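PDB 4CDB: listeriolysin O from Listeria monocytogenes, which binds cholesterol-containing host membranes and, after a major conformational change, inserts into them as an oligomeric pore that lyses the cell. Local coordinates for residues Gln215-Val220 and Tyr260-Tyr265; Ser85-Gly90 and Ala253-Val258; Ile395-Val400 and Ile430-Asn435; Ala443-Gly448 and Gly475-Pro480. All coordinates share one frame; numbering follows the deposited sequence.

Contact 1: Gln215-Val220 and Tyr260-Tyr265; sequences QIYYNV and YGRQVY. With NA (sodium ion), chain N.
Arg262 runs alongside Gln215 of the neighbouring antiparallel strand, pointing the same way. Its CG stands anti to the backbone N (chi1 176°) and the chain runs straight out to NE. CB lies 3.6 Å from the hydroxyl OH of Tyr217, which is itself hydrogen-bonded to Gly335 O, and CG passes by the Gln215 amide oxygen. CD comes within 3.4 Å of that OE1. At the tip NH1 donates to Gln215 OE1 over 2.8 Å; the oxygen lies in the guanidinium plane, although the donor stands tilted from the amide plane. NH2 turns to the carbonyl of Ile331 in a weak bond.

Beneath this pair the backbones are joined both ways, Gln215 N to Arg262 O (2.7 Å) and Arg262 N to Gln215 O. One step on, the register slips by a residue: Tyr217 N donates to Tyr260 O (2.9 Å), while Tyr260 N donates to Tyr218 O. Tyr217 and Tyr218 thus both face Tyr260, a classic beta bulge. Tyr260 lays its CB over the face of the Tyr218 ring, 3.9 Å from the centroid; the rings are nearly parallel (19°) but strongly offset, with little overlap. Gly261 fits where the chain turns a corner, its CA 3.3 Å from Gln215 O; a side chain would collide with that oxygen.

The contact belongs to the large antiparallel sheet of the part that carries the membrane-inserting segments. Chemically, two neutral oxygens, Gln215 OE1 and more weakly Ile331 O, receive a buried guanidinium whose NH2 is held close to the like charge of Lys334 NZ.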
# COMPACT_ATOMS: atom_id res chain seq x y z
N GLN A 215 -8.46 -7.47 10.86
CA GLN A 215 -8.98 -8.72 11.40
C GLN A 215 -10.38 -8.49 11.96
O GLN A 215 -10.54 -7.95 13.06
CB GLN A 215 -8.04 -9.28 12.47
CG GLN A 215 -6.71 -9.78 11.91
CD GLN A 215 -5.65 -9.95 12.97
OE1 GLN A 215 -5.58 -9.18 13.93
NE2 GLN A 215 -4.81 -10.97 12.82
N ILE A 216 -11.39 -8.87 11.19
CA ILE A 216 -12.78 -8.62 11.56
C ILE A 216 -13.36 -9.81 12.33
O ILE A 216 -13.44 -10.92 11.81
CB ILE A 216 -13.65 -8.34 10.32
CG1 ILE A 216 -13.02 -7.22 9.49
CG2 ILE A 216 -15.08 -8.00 10.73
CD1 ILE A 216 -13.66 -7.05 8.12
N TYR A 217 -13.77 -9.56 13.57
CA TYR A 217 -14.30 -10.60 14.44
C TYR A 217 -15.79 -10.84 14.18
O TYR A 217 -16.26 -11.97 14.24
CB TYR A 217 -14.07 -10.25 15.91
CG TYR A 217 -12.61 -10.05 16.26
CD1 TYR A 217 -11.62 -10.78 15.62
CD2 TYR A 217 -12.23 -9.14 17.23
CE1 TYR A 217 -10.28 -10.61 15.94
CE2 TYR A 217 -10.89 -8.96 17.55
CZ TYR A 217 -9.93 -9.69 16.90
OH TYR A 217 -8.60 -9.52 17.22
N TYR A 218 -16.51 -9.76 13.90
CA TYR A 218 -17.94 -9.85 13.62
C TYR A 218 -18.48 -8.59 12.96
O TYR A 218 -17.87 -7.51 13.05
CB TYR A 218 -18.73 -10.16 14.89
CG TYR A 218 -18.51 -9.18 16.02
CD1 TYR A 218 -19.32 -8.06 16.16
CD2 TYR A 218 -17.51 -9.39 16.96
CE1 TYR A 218 -19.12 -7.16 17.19
CE2 TYR A 218 -17.31 -8.50 18.00
CZ TYR A 218 -18.12 -7.39 18.11
OH TYR A 218 -17.92 -6.50 19.14
N ASN A 219 -19.61 -8.73 12.28
CA ASN A 219 -20.33 -7.60 11.71
C ASN A 219 -21.72 -7.49 12.32
O ASN A 219 -22.41 -8.49 12.52
CB ASN A 219 -20.45 -7.75 10.19
CG ASN A 219 -19.10 -7.70 9.49
OD1 ASN A 219 -18.66 -6.64 9.05
ND2 ASN A 219 -18.45 -8.85 9.39
N VAL A 220 -22.12 -6.26 12.63
CA VAL A 220 -23.47 -5.99 13.07
C VAL A 220 -24.20 -5.16 12.02
O VAL A 220 -23.76 -4.06 11.66
CB VAL A 220 -23.50 -5.25 14.43
CG1 VAL A 220 -24.93 -4.86 14.79
CG2 VAL A 220 -22.88 -6.12 15.52
N TYR A 260 -16.43 -4.94 13.24
CA TYR A 260 -15.70 -4.77 14.49
C TYR A 260 -14.49 -5.70 14.52
O TYR A 260 -14.56 -6.83 14.04
CB TYR A 260 -16.60 -5.07 15.69
CG TYR A 260 -17.77 -4.13 15.86
CD1 TYR A 260 -18.95 -4.31 15.14
CD2 TYR A 260 -17.71 -3.07 16.76
CE1 TYR A 260 -20.02 -3.46 15.30
CE2 TYR A 260 -18.78 -2.21 16.92
CZ TYR A 260 -19.94 -2.41 16.19
OH TYR A 260 -21.01 -1.57 16.35
N GLY A 261 -13.39 -5.22 15.09
CA GLY A 261 -12.21 -6.04 15.22
C GLY A 261 -10.91 -5.29 15.46
O GLY A 261 -10.88 -4.27 16.15
N ARG A 262 -9.84 -5.81 14.87
CA ARG A 262 -8.50 -5.30 15.11
C ARG A 262 -7.87 -4.90 13.78
O ARG A 262 -7.99 -5.63 12.79
CB ARG A 262 -7.67 -6.39 15.79
CG ARG A 262 -6.20 -6.06 16.03
CD ARG A 262 -5.51 -7.23 16.72
NE ARG A 262 -4.11 -6.96 17.01
CZ ARG A 262 -3.10 -7.33 16.22
NH1 ARG A 262 -3.35 -7.99 15.10
NH2 ARG A 262 -1.85 -7.04 16.56
N GLN A 263 -7.21 -3.75 13.75
CA GLN A 263 -6.59 -3.28 12.51
C GLN A 263 -5.13 -2.91 12.71
O GLN A 263 -4.78 -2.21 13.66
CB GLN A 263 -7.36 -2.10 11.92
CG GLN A 263 -6.83 -1.65 10.56
CD GLN A 263 -7.69 -0.59 9.90
OE1 GLN A 263 -7.67 -0.42 8.68
NE2 GLN A 263 -8.46 0.13 10.71
N VAL A 264 -4.28 -3.38 11.80
CA VAL A 264 -2.86 -3.07 11.84
C VAL A 264 -2.46 -2.33 10.57
O VAL A 264 -2.63 -2.84 9.47
CB VAL A 264 -2.01 -4.35 11.95
CG1 VAL A 264 -0.53 -4.00 12.01
CG2 VAL A 264 -2.41 -5.14 13.18
N TYR A 265 -1.94 -1.11 10.73
CA TYR A 265 -1.38 -0.37 9.61
C TYR A 265 0.14 -0.53 9.61
O TYR A 265 0.77 -0.43 10.66
CB TYR A 265 -1.75 1.11 9.68
CG TYR A 265 -3.18 1.41 9.29
CD1 TYR A 265 -3.54 1.56 7.95
CD2 TYR A 265 -4.17 1.57 10.25
CE1 TYR A 265 -4.85 1.84 7.59
CE2 TYR A 265 -5.48 1.86 9.90
CZ TYR A 265 -5.81 1.99 8.56
OH TYR A 265 -7.11 2.27 8.22
NA NA N . -7.62 2.57 5.78
O HOH W 1 -8.04 0.31 4.62

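Contact 2: Ser85-Gly90 and Ala253-Val258; sequences SLTYPG and AYISSV. With NA (sodium ion), chain J; NA (sodium ion), chain M.
Gly90 and Ile255 bring the two backbones together, with the touching parts running 121° apart and the CA atoms 5.1 Å from each other. Gly90 N donates to Ile255 O at 2.9 Å, the donor lying in the carbonyl plane. This is a loop laid over strand 252-260 of the large antiparallel sheet, just before the chain enters strand 92-94 and pairs with that same strand. The positive phi of Gly90 (92°) would press a side chain against the preceding carbonyl oxygen, which suits glycine.

Two side chains of the strand point at the loop. Ile255 sends CD1 to within 3.6 Å of Tyr88 O, so it meets the backbone of the loop, with the methyl of Thr87 more distant. Val258 uses a single branch: CG2, anti to its own carbonyl carbon, rests 3.6 Å from Pro89 N and almost as near CG and CD of the proline ring, the two side chains crossing at about a right angle. Pro89 also touches Val140 of helix 137-152 and Val220 and Val222 of strand 207-222. Tyr349 of strand 345-353 packs on Thr87, Ile255 and Val258.

Two residues of segment 85-90 bind sodium ions. Ser85 holds one through its carbonyl O at 2.6 Å. The Tyr88 side chain turns away from the strand, and its OH holds the other ion, shared with Ala135 O, at 2.6 Å and in the plane of the ring.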
# COMPACT_ATOMS: atom_id res chain seq x y z
N SER A 85 -16.00 5.90 18.02
CA SER A 85 -17.20 5.81 18.85
C SER A 85 -18.41 6.48 18.19
O SER A 85 -19.55 6.21 18.56
CB SER A 85 -16.95 6.43 20.23
OG SER A 85 -16.48 7.76 20.11
N LEU A 86 -18.15 7.34 17.22
CA LEU A 86 -19.23 8.00 16.49
C LEU A 86 -19.83 7.06 15.45
O LEU A 86 -20.94 7.29 14.95
CB LEU A 86 -18.71 9.28 15.81
CG LEU A 86 -18.03 10.30 16.72
CD1 LEU A 86 -17.70 11.56 15.95
CD2 LEU A 86 -18.90 10.62 17.93
N THR A 87 -19.11 5.98 15.15
CA THR A 87 -19.56 5.00 14.18
C THR A 87 -20.32 3.86 14.86
O THR A 87 -19.74 3.08 15.61
CB THR A 87 -18.38 4.41 13.40
OG1 THR A 87 -17.74 5.45 12.64
CG2 THR A 87 -18.84 3.31 12.46
N TYR A 88 -21.62 3.77 14.57
CA TYR A 88 -22.46 2.72 15.13
C TYR A 88 -23.59 2.37 14.15
O TYR A 88 -24.04 3.22 13.39
CB TYR A 88 -23.03 3.15 16.49
CG TYR A 88 -23.93 4.36 16.43
CD1 TYR A 88 -23.40 5.65 16.51
CD2 TYR A 88 -25.31 4.23 16.32
CE1 TYR A 88 -24.22 6.76 16.47
CE2 TYR A 88 -26.13 5.34 16.28
CZ TYR A 88 -25.58 6.60 16.35
OH TYR A 88 -26.40 7.70 16.31
N PRO A 89 -24.03 1.10 14.17
CA PRO A 89 -25.06 0.61 13.25
C PRO A 89 -26.37 1.37 13.39
O PRO A 89 -26.83 1.60 14.51
CB PRO A 89 -25.27 -0.84 13.70
CG PRO A 89 -24.02 -1.22 14.40
CD PRO A 89 -23.55 0.03 15.07
N GLY A 90 -26.97 1.75 12.26
CA GLY A 90 -28.26 2.41 12.26
C GLY A 90 -28.20 3.93 12.30
O GLY A 90 -29.21 4.60 12.16
N ALA A 253 -28.64 9.10 4.45
CA ALA A 253 -28.19 7.72 4.39
C ALA A 253 -28.07 7.17 5.80
O ALA A 253 -28.05 7.92 6.78
CB ALA A 253 -26.85 7.62 3.67
N TYR A 254 -27.99 5.84 5.92
CA TYR A 254 -27.79 5.21 7.22
C TYR A 254 -26.66 4.19 7.18
O TYR A 254 -26.37 3.60 6.14
CB TYR A 254 -29.09 4.56 7.72
CG TYR A 254 -29.57 3.40 6.88
CD1 TYR A 254 -30.30 3.62 5.72
CD2 TYR A 254 -29.32 2.09 7.25
CE1 TYR A 254 -30.75 2.56 4.95
CE2 TYR A 254 -29.77 1.03 6.49
CZ TYR A 254 -30.48 1.27 5.34
OH TYR A 254 -30.93 0.22 4.57
N ILE A 255 -26.02 3.98 8.32
CA ILE A 255 -25.00 2.96 8.44
C ILE A 255 -25.67 1.59 8.53
O ILE A 255 -26.27 1.24 9.54
CB ILE A 255 -24.09 3.21 9.66
CG1 ILE A 255 -23.44 4.60 9.55
CG2 ILE A 255 -23.02 2.13 9.77
CD1 ILE A 255 -22.47 4.92 10.67
N SER A 256 -25.58 0.82 7.44
CA SER A 256 -26.27 -0.46 7.33
C SER A 256 -25.53 -1.61 8.01
O SER A 256 -26.14 -2.60 8.39
CB SER A 256 -26.54 -0.79 5.86
OG SER A 256 -25.34 -0.70 5.09
N SER A 257 -24.21 -1.47 8.15
CA SER A 257 -23.40 -2.53 8.75
C SER A 257 -22.07 -1.98 9.25
O SER A 257 -21.46 -1.13 8.61
CB SER A 257 -23.15 -3.64 7.73
OG SER A 257 -22.38 -4.68 8.30
N VAL A 258 -21.62 -2.49 10.40
CA VAL A 258 -20.34 -2.08 10.97
C VAL A 258 -19.46 -3.29 11.25
O VAL A 258 -19.90 -4.25 11.88
CB VAL A 258 -20.53 -1.29 12.29
CG1 VAL A 258 -19.17 -0.95 12.91
CG2 VAL A 258 -21.35 -0.03 12.07
NA NA J . -20.07 3.76 19.18
NA NA M . -28.96 7.88 16.36
O HOH W 2 -29.08 9.45 13.85

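Contact 3: Ile395-Val400 and Ile430-Asn435; sequences ISWDEV and IYLPGN
Strands 395-400 and 430-432 run nearly parallel, 19° apart, with axes 10.3 Å from each other, so side chains and not strand hydrogen bonds fill the space between them until the second segment climbs to the first at Asn435. Trp397 carries the middle, its CG set between the backbone N and the carbonyl carbon. The indole offers one face to Leu432, whose CD2 sits over the six-membered ring, 3.5 Å from the centroid and 15° off the normal, a CH-pi contact. Ile430 approaches the same ring obliquely, CG2 lying 3.6 Å from CH2. At the far end the tips of Ile395 and Ile430 meet, CD1 to CD1 at 3.6 Å.

Such facing layers make up the beta sandwich of the membrane-binding domain: strand 391-402 belongs to the four-stranded sheet, strand 426-432 to the sheet that includes the long strand 362-385. Ile381 and Ile439 add to the hydrophobic filling around Leu432.

A nearly straight hydrogen bond from Trp397 NE1 to Glu399 OE2 (3.1 Å, 173°) helps set the turn of the indole, lying in the ring plane and using the anti lone pair of the carboxylate. That same OE2 lies 3.4 Å from CG of Pro433, the proline crossing the glutamate chain at about a right angle. Where the layers close, Val400 N donates to Asn435 O at 3.0 Å. Asn435 ND2 answers with a longer bond to Val400 O, entering from above the carbonyl plane.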
# COMPACT_ATOMS: atom_id res chain seq x y z
N ILE A 395 41.86 -1.30 -24.63
CA ILE A 395 40.67 -1.46 -23.81
C ILE A 395 39.76 -0.25 -23.96
O ILE A 395 40.18 0.89 -23.77
CB ILE A 395 41.03 -1.68 -22.34
CG1 ILE A 395 41.97 -2.88 -22.21
CG2 ILE A 395 39.78 -1.88 -21.50
CD1 ILE A 395 42.37 -3.21 -20.79
N SER A 396 38.50 -0.50 -24.33
CA SER A 396 37.53 0.56 -24.55
C SER A 396 36.18 0.21 -23.91
O SER A 396 35.93 -0.94 -23.57
CB SER A 396 37.34 0.81 -26.05
OG SER A 396 36.88 -0.36 -26.70
N TRP A 397 35.34 1.23 -23.76
CA TRP A 397 34.00 1.05 -23.20
C TRP A 397 33.12 2.27 -23.48
O TRP A 397 33.61 3.31 -23.93
CB TRP A 397 34.08 0.80 -21.69
CG TRP A 397 34.64 1.96 -20.92
CD1 TRP A 397 33.94 2.98 -20.34
CD2 TRP A 397 36.02 2.21 -20.63
NE1 TRP A 397 34.80 3.86 -19.72
CE2 TRP A 397 36.08 3.41 -19.89
CE3 TRP A 397 37.21 1.55 -20.94
CZ2 TRP A 397 37.29 3.95 -19.44
CZ3 TRP A 397 38.41 2.08 -20.50
CH2 TRP A 397 38.44 3.27 -19.76
N ASP A 398 31.82 2.12 -23.22
CA ASP A 398 30.88 3.22 -23.39
C ASP A 398 30.36 3.70 -22.04
O ASP A 398 30.14 2.89 -21.14
CB ASP A 398 29.69 2.79 -24.26
CG ASP A 398 30.07 2.62 -25.72
OD1 ASP A 398 30.86 3.44 -26.23
OD2 ASP A 398 29.58 1.66 -26.35
N GLU A 399 30.18 5.01 -21.91
CA GLU A 399 29.57 5.58 -20.71
C GLU A 399 28.26 6.28 -21.09
O GLU A 399 28.24 7.19 -21.92
CB GLU A 399 30.52 6.55 -20.02
CG GLU A 399 31.77 5.89 -19.46
CD GLU A 399 32.67 6.86 -18.71
OE1 GLU A 399 32.24 8.00 -18.48
OE2 GLU A 399 33.80 6.47 -18.37
N VAL A 400 27.16 5.85 -20.47
CA VAL A 400 25.84 6.35 -20.83
C VAL A 400 25.33 7.40 -19.85
O VAL A 400 25.18 7.13 -18.65
CB VAL A 400 24.82 5.20 -20.93
CG1 VAL A 400 23.42 5.75 -21.12
CG2 VAL A 400 25.19 4.27 -22.07
N ILE A 430 42.12 -0.00 -14.24
CA ILE A 430 41.22 0.94 -14.89
C ILE A 430 39.96 1.12 -14.05
O ILE A 430 39.27 0.14 -13.74
CB ILE A 430 40.82 0.45 -16.29
CG1 ILE A 430 42.06 0.09 -17.10
CG2 ILE A 430 39.99 1.51 -17.00
CD1 ILE A 430 41.75 -0.50 -18.45
N TYR A 431 39.66 2.36 -13.68
CA TYR A 431 38.50 2.64 -12.83
C TYR A 431 37.27 2.99 -13.66
O TYR A 431 37.20 4.06 -14.26
CB TYR A 431 38.83 3.75 -11.83
CG TYR A 431 39.83 3.34 -10.77
CD1 TYR A 431 41.19 3.33 -11.04
CD2 TYR A 431 39.41 2.97 -9.50
CE1 TYR A 431 42.11 2.95 -10.07
CE2 TYR A 431 40.32 2.60 -8.52
CZ TYR A 431 41.66 2.58 -8.81
OH TYR A 431 42.57 2.21 -7.85
N LEU A 432 36.31 2.08 -13.68
CA LEU A 432 35.09 2.26 -14.46
C LEU A 432 33.94 2.77 -13.60
O LEU A 432 33.65 2.19 -12.54
CB LEU A 432 34.69 0.96 -15.15
CG LEU A 432 35.73 0.32 -16.08
CD1 LEU A 432 35.19 -0.96 -16.69
CD2 LEU A 432 36.14 1.30 -17.16
N PRO A 433 33.28 3.85 -14.04
CA PRO A 433 32.10 4.37 -13.36
C PRO A 433 30.90 3.44 -13.54
O PRO A 433 30.96 2.54 -14.38
CB PRO A 433 31.84 5.70 -14.07
CG PRO A 433 32.42 5.52 -15.43
CD PRO A 433 33.63 4.64 -15.24
N GLY A 434 29.85 3.64 -12.76
CA GLY A 434 28.69 2.76 -12.79
C GLY A 434 27.96 2.73 -14.12
O GLY A 434 27.41 1.71 -14.51
N ASN A 435 27.98 3.86 -14.83
CA ASN A 435 27.26 3.97 -16.10
C ASN A 435 28.06 3.45 -17.29
O ASN A 435 27.78 3.80 -18.43
CB ASN A 435 26.83 5.42 -16.34
CG ASN A 435 27.99 6.40 -16.28
OD1 ASN A 435 28.92 6.24 -15.48
ND2 ASN A 435 27.96 7.42 -17.13

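Contact 4: Ala443-Gly448 and Gly475-Pro480; sequences AKECTG and GTTLYP. With ACT (acetate ion), chain B.
Glu445 swings its carboxyl group across the end of the Thr477-Pro480 loop, crossing the Pro480 ring at about a right angle, with OE2 3.5 Å from Pro480 CG. It belongs to the conserved undecapeptide, and Thr477 and Leu478 form the cholesterol-binding motif, so this contact joins two membrane-recognition elements at the tip of the beta-sandwich domain. CG stands between the backbone N and the carbonyl carbon (chi1 57°) and the chain bends at its second torsion (101°), which brings the acid round toward the loop.

OE2 comes within 2.8 Å of Thr477 O, and the acid group may carry a proton. OE1 approaches the CA of Thr477 at 3.7 Å and has no polar partner in the model, although the contact buries it. Tyr389 touches Glu445, Thr477 and Pro480 alike.

Further along the strand the fit is light: Thr447 places its CG2 3.8 Å from Thr477 O, and the Thr477 methyl lies near Cys446 O. The loop is held in shape from within. Thr476 OG1 accepts from Tyr479 N at 3.1 Å, an ST motif, while Thr476 N donates to Tyr479 O, so the two bonds close the turn between Thr476 and Tyr479. Lys444 extends the other way, making a cation-pi contact with Trp454 of the undecapeptide; its NZ also donates to an acetate ion, probably from the crystallisation liquor, whose O lies 2.6 Å away.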
# COMPACT_ATOMS: atom_id res chain seq x y z
N ALA A 443 44.39 -7.62 -26.30
CA ALA A 443 45.81 -7.64 -26.00
C ALA A 443 46.57 -8.43 -27.05
O ALA A 443 46.13 -9.50 -27.47
CB ALA A 443 46.06 -8.21 -24.61
N LYS A 444 47.72 -7.90 -27.47
CA LYS A 444 48.59 -8.58 -28.42
C LYS A 444 50.04 -8.57 -27.95
O LYS A 444 50.42 -7.73 -27.13
CB LYS A 444 48.48 -7.96 -29.81
CG LYS A 444 48.91 -6.49 -29.88
CD LYS A 444 48.75 -5.93 -31.29
CE LYS A 444 49.20 -4.48 -31.35
NZ LYS A 444 49.03 -3.89 -32.71
N GLU A 445 50.83 -9.50 -28.46
CA GLU A 445 52.23 -9.59 -28.06
C GLU A 445 53.15 -9.69 -29.27
O GLU A 445 52.82 -10.34 -30.26
CB GLU A 445 52.45 -10.77 -27.12
CG GLU A 445 52.02 -12.12 -27.68
CD GLU A 445 53.18 -12.96 -28.19
OE1 GLU A 445 54.32 -12.45 -28.24
OE2 GLU A 445 52.94 -14.13 -28.55
N CYS A 446 54.31 -9.04 -29.19
CA CYS A 446 55.28 -9.06 -30.28
C CYS A 446 56.08 -10.36 -30.31
O CYS A 446 56.87 -10.63 -29.41
CB CYS A 446 56.21 -7.85 -30.18
SG CYS A 446 57.39 -7.71 -31.55
N THR A 447 55.88 -11.16 -31.35
CA THR A 447 56.58 -12.44 -31.49
C THR A 447 57.95 -12.26 -32.13
O THR A 447 58.87 -13.04 -31.86
CB THR A 447 55.77 -13.44 -32.32
OG1 THR A 447 55.76 -13.02 -33.70
CG2 THR A 447 54.35 -13.56 -31.80
N GLY A 448 58.08 -11.25 -32.98
CA GLY A 448 59.33 -10.98 -33.66
C GLY A 448 59.50 -11.75 -34.96
O GLY A 448 60.52 -11.61 -35.65
N GLY A 475 53.36 -16.26 -20.00
CA GLY A 475 53.90 -17.19 -20.97
C GLY A 475 55.03 -16.59 -21.79
O GLY A 475 55.67 -15.62 -21.36
N THR A 476 55.27 -17.15 -22.97
CA THR A 476 56.37 -16.73 -23.82
C THR A 476 55.86 -16.23 -25.16
O THR A 476 54.66 -16.22 -25.41
CB THR A 476 57.37 -17.88 -24.06
OG1 THR A 476 56.70 -18.96 -24.72
CG2 THR A 476 57.94 -18.38 -22.74
N THR A 477 56.79 -15.82 -26.02
CA THR A 477 56.45 -15.31 -27.34
C THR A 477 55.79 -16.37 -28.21
O THR A 477 54.90 -16.07 -29.01
CB THR A 477 57.68 -14.77 -28.08
OG1 THR A 477 58.68 -15.79 -28.16
CG2 THR A 477 58.26 -13.57 -27.34
N LEU A 478 56.24 -17.62 -28.06
CA LEU A 478 55.67 -18.73 -28.81
C LEU A 478 54.42 -19.27 -28.12
O LEU A 478 53.50 -19.75 -28.78
CB LEU A 478 56.70 -19.85 -28.98
CG LEU A 478 57.97 -19.48 -29.74
CD1 LEU A 478 58.83 -20.72 -29.97
CD2 LEU A 478 57.66 -18.79 -31.06
N TYR A 479 54.39 -19.18 -26.80
CA TYR A 479 53.26 -19.70 -26.03
C TYR A 479 52.72 -18.70 -25.02
O TYR A 479 52.94 -18.84 -23.81
CB TYR A 479 53.63 -21.01 -25.34
CG TYR A 479 54.05 -22.10 -26.30
CD1 TYR A 479 53.11 -22.83 -27.00
CD2 TYR A 479 55.40 -22.40 -26.50
CE1 TYR A 479 53.48 -23.83 -27.88
CE2 TYR A 479 55.78 -23.40 -27.37
CZ TYR A 479 54.82 -24.11 -28.06
OH TYR A 479 55.19 -25.11 -28.94
N PRO A 480 52.00 -17.67 -25.51
CA PRO A 480 51.39 -16.71 -24.59
C PRO A 480 50.14 -17.30 -23.93
O PRO A 480 49.38 -18.01 -24.59
CB PRO A 480 51.01 -15.55 -25.51
CG PRO A 480 50.76 -16.20 -26.83
CD PRO A 480 51.73 -17.35 -26.92
C ACT B . 51.76 -2.00 -34.16
O ACT B . 50.88 -2.11 -33.29
OXT ACT B . 51.71 -2.63 -35.24
CH3 ACT B . 52.95 -1.12 -33.88

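Overall arrangement
The four contacts fall into two pairs at opposite sides of the centre of this elongated chain. Contacts 1 and 2, with centres 15 Å apart, touch and share the large antiparallel sheet: strands 207-222 and 252-260 are neighbours, and Val220 O probably accepts from Val258 N. Their segments alternate along the chain. Contacts 3 and 4 follow in sequence, one after the other, in the beta-sandwich domain; their centres lie 28 Å apart and strands 391-402 and 436-449 adjoin in one sheet. About 88 Å separates the centres of contacts 2 and 4. The recognition tip is thus remote from the sheet of contacts 1 and 2, and a conformational change has to link binding to insertion.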